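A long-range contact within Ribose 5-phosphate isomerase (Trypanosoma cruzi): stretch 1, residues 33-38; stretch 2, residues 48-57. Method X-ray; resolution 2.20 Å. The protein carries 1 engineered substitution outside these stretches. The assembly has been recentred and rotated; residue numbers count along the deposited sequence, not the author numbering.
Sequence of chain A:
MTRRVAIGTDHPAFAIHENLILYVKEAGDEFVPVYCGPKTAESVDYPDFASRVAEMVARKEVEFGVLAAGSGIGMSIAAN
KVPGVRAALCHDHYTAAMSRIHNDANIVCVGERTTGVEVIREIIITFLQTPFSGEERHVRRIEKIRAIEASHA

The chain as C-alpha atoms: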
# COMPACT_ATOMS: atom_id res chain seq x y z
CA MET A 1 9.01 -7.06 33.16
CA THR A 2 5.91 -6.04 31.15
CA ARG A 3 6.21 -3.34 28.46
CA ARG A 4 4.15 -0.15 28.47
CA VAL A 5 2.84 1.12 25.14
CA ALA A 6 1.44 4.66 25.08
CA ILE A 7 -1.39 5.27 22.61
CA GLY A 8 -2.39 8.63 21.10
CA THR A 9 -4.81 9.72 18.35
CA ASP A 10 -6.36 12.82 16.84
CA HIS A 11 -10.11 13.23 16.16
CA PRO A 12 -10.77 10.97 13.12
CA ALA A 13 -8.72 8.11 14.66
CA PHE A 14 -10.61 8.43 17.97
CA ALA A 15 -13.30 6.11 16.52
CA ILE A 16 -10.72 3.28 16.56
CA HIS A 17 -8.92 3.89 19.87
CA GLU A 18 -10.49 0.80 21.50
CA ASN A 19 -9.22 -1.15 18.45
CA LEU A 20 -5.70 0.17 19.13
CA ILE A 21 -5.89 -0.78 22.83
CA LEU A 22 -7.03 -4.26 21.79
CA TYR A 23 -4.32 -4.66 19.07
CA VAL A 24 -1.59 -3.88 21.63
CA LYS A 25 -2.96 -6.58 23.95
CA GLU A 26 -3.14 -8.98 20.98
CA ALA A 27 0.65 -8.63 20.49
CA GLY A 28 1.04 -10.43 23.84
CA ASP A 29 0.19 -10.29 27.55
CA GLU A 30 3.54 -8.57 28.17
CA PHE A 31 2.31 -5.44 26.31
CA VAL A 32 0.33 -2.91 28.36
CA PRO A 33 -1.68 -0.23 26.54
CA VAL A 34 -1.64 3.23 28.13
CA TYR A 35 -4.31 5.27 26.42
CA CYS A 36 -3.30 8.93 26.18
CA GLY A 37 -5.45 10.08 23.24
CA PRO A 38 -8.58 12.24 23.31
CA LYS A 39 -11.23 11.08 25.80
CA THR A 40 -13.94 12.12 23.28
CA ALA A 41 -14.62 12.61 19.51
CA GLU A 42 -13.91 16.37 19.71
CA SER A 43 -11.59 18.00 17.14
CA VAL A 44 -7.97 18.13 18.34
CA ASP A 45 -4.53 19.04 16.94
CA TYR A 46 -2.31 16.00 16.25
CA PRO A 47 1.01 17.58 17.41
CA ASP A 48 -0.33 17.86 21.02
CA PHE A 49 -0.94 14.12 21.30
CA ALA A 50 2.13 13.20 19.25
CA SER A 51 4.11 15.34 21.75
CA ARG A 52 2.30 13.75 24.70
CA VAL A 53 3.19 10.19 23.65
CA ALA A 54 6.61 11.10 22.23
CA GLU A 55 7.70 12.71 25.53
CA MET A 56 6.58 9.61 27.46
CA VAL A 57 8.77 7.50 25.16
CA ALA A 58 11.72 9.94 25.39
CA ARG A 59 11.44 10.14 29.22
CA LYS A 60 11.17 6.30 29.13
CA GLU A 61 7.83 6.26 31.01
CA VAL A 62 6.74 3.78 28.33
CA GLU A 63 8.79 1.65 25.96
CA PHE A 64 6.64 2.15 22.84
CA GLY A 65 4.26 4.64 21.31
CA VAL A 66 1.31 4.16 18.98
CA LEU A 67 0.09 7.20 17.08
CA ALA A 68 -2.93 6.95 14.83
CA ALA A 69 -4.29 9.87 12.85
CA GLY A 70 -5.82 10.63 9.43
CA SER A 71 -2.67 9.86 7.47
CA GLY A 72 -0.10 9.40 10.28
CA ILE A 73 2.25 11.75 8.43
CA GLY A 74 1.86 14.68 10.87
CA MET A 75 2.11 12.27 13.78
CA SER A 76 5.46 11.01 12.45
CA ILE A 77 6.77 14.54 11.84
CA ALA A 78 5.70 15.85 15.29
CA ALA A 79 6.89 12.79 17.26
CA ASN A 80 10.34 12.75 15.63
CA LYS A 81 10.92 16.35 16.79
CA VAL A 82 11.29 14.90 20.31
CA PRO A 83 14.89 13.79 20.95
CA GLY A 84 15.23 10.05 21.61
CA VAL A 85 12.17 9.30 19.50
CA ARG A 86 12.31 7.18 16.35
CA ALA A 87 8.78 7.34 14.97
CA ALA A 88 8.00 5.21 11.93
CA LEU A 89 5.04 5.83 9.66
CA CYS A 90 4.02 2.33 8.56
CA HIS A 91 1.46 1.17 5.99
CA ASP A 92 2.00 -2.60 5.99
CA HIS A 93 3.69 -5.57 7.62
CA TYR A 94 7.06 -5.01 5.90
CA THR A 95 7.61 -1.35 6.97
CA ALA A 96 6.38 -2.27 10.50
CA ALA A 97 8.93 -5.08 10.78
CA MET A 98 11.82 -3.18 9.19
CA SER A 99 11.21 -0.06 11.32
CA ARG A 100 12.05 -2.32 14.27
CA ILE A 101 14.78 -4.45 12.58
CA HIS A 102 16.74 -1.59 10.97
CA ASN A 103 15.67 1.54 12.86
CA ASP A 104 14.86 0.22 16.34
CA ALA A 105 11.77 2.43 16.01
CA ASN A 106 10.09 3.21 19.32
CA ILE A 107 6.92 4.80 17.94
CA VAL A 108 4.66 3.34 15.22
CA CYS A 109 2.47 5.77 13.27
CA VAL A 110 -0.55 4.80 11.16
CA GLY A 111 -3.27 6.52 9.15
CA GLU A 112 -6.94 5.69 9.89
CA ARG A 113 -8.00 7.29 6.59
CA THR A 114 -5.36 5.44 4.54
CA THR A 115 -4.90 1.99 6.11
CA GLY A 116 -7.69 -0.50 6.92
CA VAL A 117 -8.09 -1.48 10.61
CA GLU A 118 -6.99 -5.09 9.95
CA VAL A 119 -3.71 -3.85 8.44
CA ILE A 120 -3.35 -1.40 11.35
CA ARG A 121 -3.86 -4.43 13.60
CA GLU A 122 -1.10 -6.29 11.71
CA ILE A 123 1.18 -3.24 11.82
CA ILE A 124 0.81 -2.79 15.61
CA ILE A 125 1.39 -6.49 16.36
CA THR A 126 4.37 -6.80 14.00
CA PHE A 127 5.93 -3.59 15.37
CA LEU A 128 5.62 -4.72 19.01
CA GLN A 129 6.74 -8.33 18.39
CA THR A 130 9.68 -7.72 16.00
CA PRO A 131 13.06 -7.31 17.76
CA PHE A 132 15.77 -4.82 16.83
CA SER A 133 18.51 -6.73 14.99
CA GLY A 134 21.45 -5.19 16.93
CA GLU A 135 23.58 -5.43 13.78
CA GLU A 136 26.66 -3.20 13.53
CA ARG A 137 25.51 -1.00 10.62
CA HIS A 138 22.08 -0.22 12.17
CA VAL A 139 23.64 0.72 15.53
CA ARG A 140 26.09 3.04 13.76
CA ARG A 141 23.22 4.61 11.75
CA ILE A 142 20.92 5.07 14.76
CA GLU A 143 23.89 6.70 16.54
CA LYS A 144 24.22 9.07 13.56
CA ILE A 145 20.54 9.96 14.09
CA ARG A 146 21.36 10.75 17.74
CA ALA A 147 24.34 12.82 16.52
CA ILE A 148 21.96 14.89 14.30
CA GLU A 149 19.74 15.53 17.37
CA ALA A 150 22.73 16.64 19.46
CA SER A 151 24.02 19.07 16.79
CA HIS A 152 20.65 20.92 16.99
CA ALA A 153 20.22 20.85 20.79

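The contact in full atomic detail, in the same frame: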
# COMPACT_ATOMS: atom_id res chain seq x y z
N PRO A 33 -1.26 -1.49 27.14
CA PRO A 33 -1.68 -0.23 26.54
C PRO A 33 -1.94 0.86 27.59
O PRO A 33 -2.55 0.59 28.64
CB PRO A 33 -2.98 -0.58 25.80
CG PRO A 33 -3.47 -1.83 26.43
CD PRO A 33 -2.31 -2.53 27.04
N VAL A 34 -1.45 2.05 27.29
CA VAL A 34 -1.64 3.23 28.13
C VAL A 34 -2.29 4.25 27.22
O VAL A 34 -1.62 4.90 26.40
CB VAL A 34 -0.28 3.76 28.70
CG1 VAL A 34 -0.50 4.94 29.64
CG2 VAL A 34 0.49 2.65 29.40
N TYR A 35 -3.60 4.37 27.32
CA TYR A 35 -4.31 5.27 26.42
C TYR A 35 -4.18 6.74 26.83
O TYR A 35 -4.61 7.13 27.93
CB TYR A 35 -5.77 4.86 26.22
CG TYR A 35 -6.44 5.76 25.22
CD1 TYR A 35 -6.09 5.72 23.87
CD2 TYR A 35 -7.41 6.68 25.63
CE1 TYR A 35 -6.69 6.57 22.95
CE2 TYR A 35 -8.02 7.53 24.72
CZ TYR A 35 -7.66 7.47 23.38
OH TYR A 35 -8.27 8.32 22.48
N CYS A 36 -3.60 7.53 25.93
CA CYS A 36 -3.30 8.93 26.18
C CYS A 36 -3.89 9.84 25.10
O CYS A 36 -3.48 10.99 24.96
CB CYS A 36 -1.78 9.14 26.27
SG CYS A 36 -0.98 8.30 27.67
N GLY A 37 -4.85 9.33 24.34
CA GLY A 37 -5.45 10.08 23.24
C GLY A 37 -6.67 10.82 23.75
O GLY A 37 -6.94 10.79 24.95
N PRO A 38 -7.43 11.47 22.84
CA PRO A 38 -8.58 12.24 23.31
C PRO A 38 -9.57 11.32 24.02
O PRO A 38 -9.71 10.15 23.65
CB PRO A 38 -9.19 12.79 22.02
CG PRO A 38 -8.15 12.67 20.99
CD PRO A 38 -7.31 11.51 21.37
N ASP A 48 -0.13 17.90 19.56
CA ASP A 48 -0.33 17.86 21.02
C ASP A 48 -0.32 16.44 21.58
O ASP A 48 0.22 16.20 22.66
CB ASP A 48 -1.66 18.54 21.41
CG ASP A 48 -1.70 20.02 21.09
OD1 ASP A 48 -0.64 20.69 21.11
OD2 ASP A 48 -2.82 20.52 20.81
N PHE A 49 -0.93 15.51 20.86
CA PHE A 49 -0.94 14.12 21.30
C PHE A 49 0.30 13.36 20.84
O PHE A 49 0.78 12.48 21.54
CB PHE A 49 -2.23 13.44 20.90
CG PHE A 49 -3.42 13.90 21.70
CD1 PHE A 49 -3.72 13.30 22.92
CD2 PHE A 49 -4.21 14.95 21.25
CE1 PHE A 49 -4.81 13.74 23.68
CE2 PHE A 49 -5.31 15.39 22.00
CZ PHE A 49 -5.61 14.78 23.21
N ALA A 50 0.83 13.71 19.67
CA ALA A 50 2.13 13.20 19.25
C ALA A 50 3.17 13.56 20.31
O ALA A 50 3.92 12.69 20.77
CB ALA A 50 2.53 13.77 17.89
N SER A 51 3.20 14.83 20.71
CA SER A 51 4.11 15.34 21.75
C SER A 51 3.90 14.58 23.05
O SER A 51 4.85 14.11 23.66
CB SER A 51 3.87 16.83 21.98
OG SER A 51 4.73 17.32 23.00
N ARG A 52 2.64 14.44 23.46
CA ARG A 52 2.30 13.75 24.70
C ARG A 52 2.90 12.35 24.76
O ARG A 52 3.54 11.99 25.75
CB ARG A 52 0.79 13.70 24.91
CG ARG A 52 0.42 13.39 26.34
CD ARG A 52 -1.04 13.07 26.49
NE ARG A 52 -1.40 13.03 27.91
CZ ARG A 52 -2.64 12.89 28.37
NH1 ARG A 52 -3.67 12.77 27.53
NH2 ARG A 52 -2.85 12.86 29.69
N VAL A 53 2.69 11.56 23.71
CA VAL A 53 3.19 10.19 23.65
C VAL A 53 4.71 10.15 23.43
O VAL A 53 5.42 9.40 24.08
CB VAL A 53 2.45 9.39 22.55
CG1 VAL A 53 3.15 8.04 22.24
CG2 VAL A 53 0.98 9.21 22.95
N ALA A 54 5.18 10.97 22.50
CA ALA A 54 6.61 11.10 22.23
C ALA A 54 7.45 11.41 23.49
O ALA A 54 8.50 10.80 23.70
CB ALA A 54 6.84 12.15 21.17
N GLU A 55 6.99 12.36 24.30
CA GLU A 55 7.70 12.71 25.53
C GLU A 55 7.75 11.53 26.50
O GLU A 55 8.79 11.26 27.10
CB GLU A 55 7.08 13.95 26.21
CG GLU A 55 7.19 15.23 25.41
CD GLU A 55 8.60 15.82 25.36
OE1 GLU A 55 9.48 15.39 26.14
OE2 GLU A 55 8.82 16.74 24.53
N MET A 56 6.64 10.80 26.62
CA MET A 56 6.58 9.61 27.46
C MET A 56 7.63 8.59 27.03
O MET A 56 8.32 8.00 27.87
CB MET A 56 5.19 9.00 27.43
CG MET A 56 4.13 9.88 28.08
SD MET A 56 2.47 9.26 27.83
CE MET A 56 2.50 7.78 28.85
N VAL A 57 7.76 8.39 25.72
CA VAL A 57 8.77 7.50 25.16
C VAL A 57 10.18 8.04 25.45
O VAL A 57 11.04 7.31 25.95
CB VAL A 57 8.57 7.27 23.63
CG1 VAL A 57 9.80 6.58 23.02
CG2 VAL A 57 7.30 6.45 23.36

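This is a small, largely apolar contact in which the end of a strand and the loop after it lie against one side of a helix, with Cys-36 at the centre and a single weak hydrogen bond at the margin. It buries 299 Å² in all, and the helix meets it through Phe-49, Arg-52, Val-53 and Met-56, the spacing of three and four residues that keeps side chains on a common side; Ala-50, Ser-51, Ala-54 and Val-57 stay out of reach.

Cys-36 gives up the most area. Its chi1 is m (-65°), and Cys-36 SG lies 3.6 Å from Met-56 SD, while Cys-36 CB packs 4.3 Å from Val-53 CG2. A short, apolar side chain suits this place, since the backbone comes close to the helix here: the CA atoms of Cys-36 and Val-53 are 7.1 Å apart. Met-56 is long and flexible enough to reach back to the strand, where Met-56 CE sits 4.2 Å from Val-34 CG1.

At the other end, Phe-49 serves the loop with both face and edge. Pro-38 CD stands 4.1 Å from the centroid of the Phe-49 ring, nearly on its normal, a CH-pi contact that matches a rigid proline to a flat aromatic. Cys-36 O approaches the ring edge, 3.1 Å from Phe-49 CD1. Between them, Gly-37 brings bare backbone near the ring; a CB there would point away from the helix and clash with the Tyr-35 hydroxyl, whose OH donates to Pro-38 O at 2.6 Å and ties the loop together.

Arg-52 covers the more exposed margin. Extended, with chi1 to chi3 all t, it lays one guanidinium face over Cys-36 CB and donates weakly from NH1 to Cys-36 O at 3.1 Å (130°).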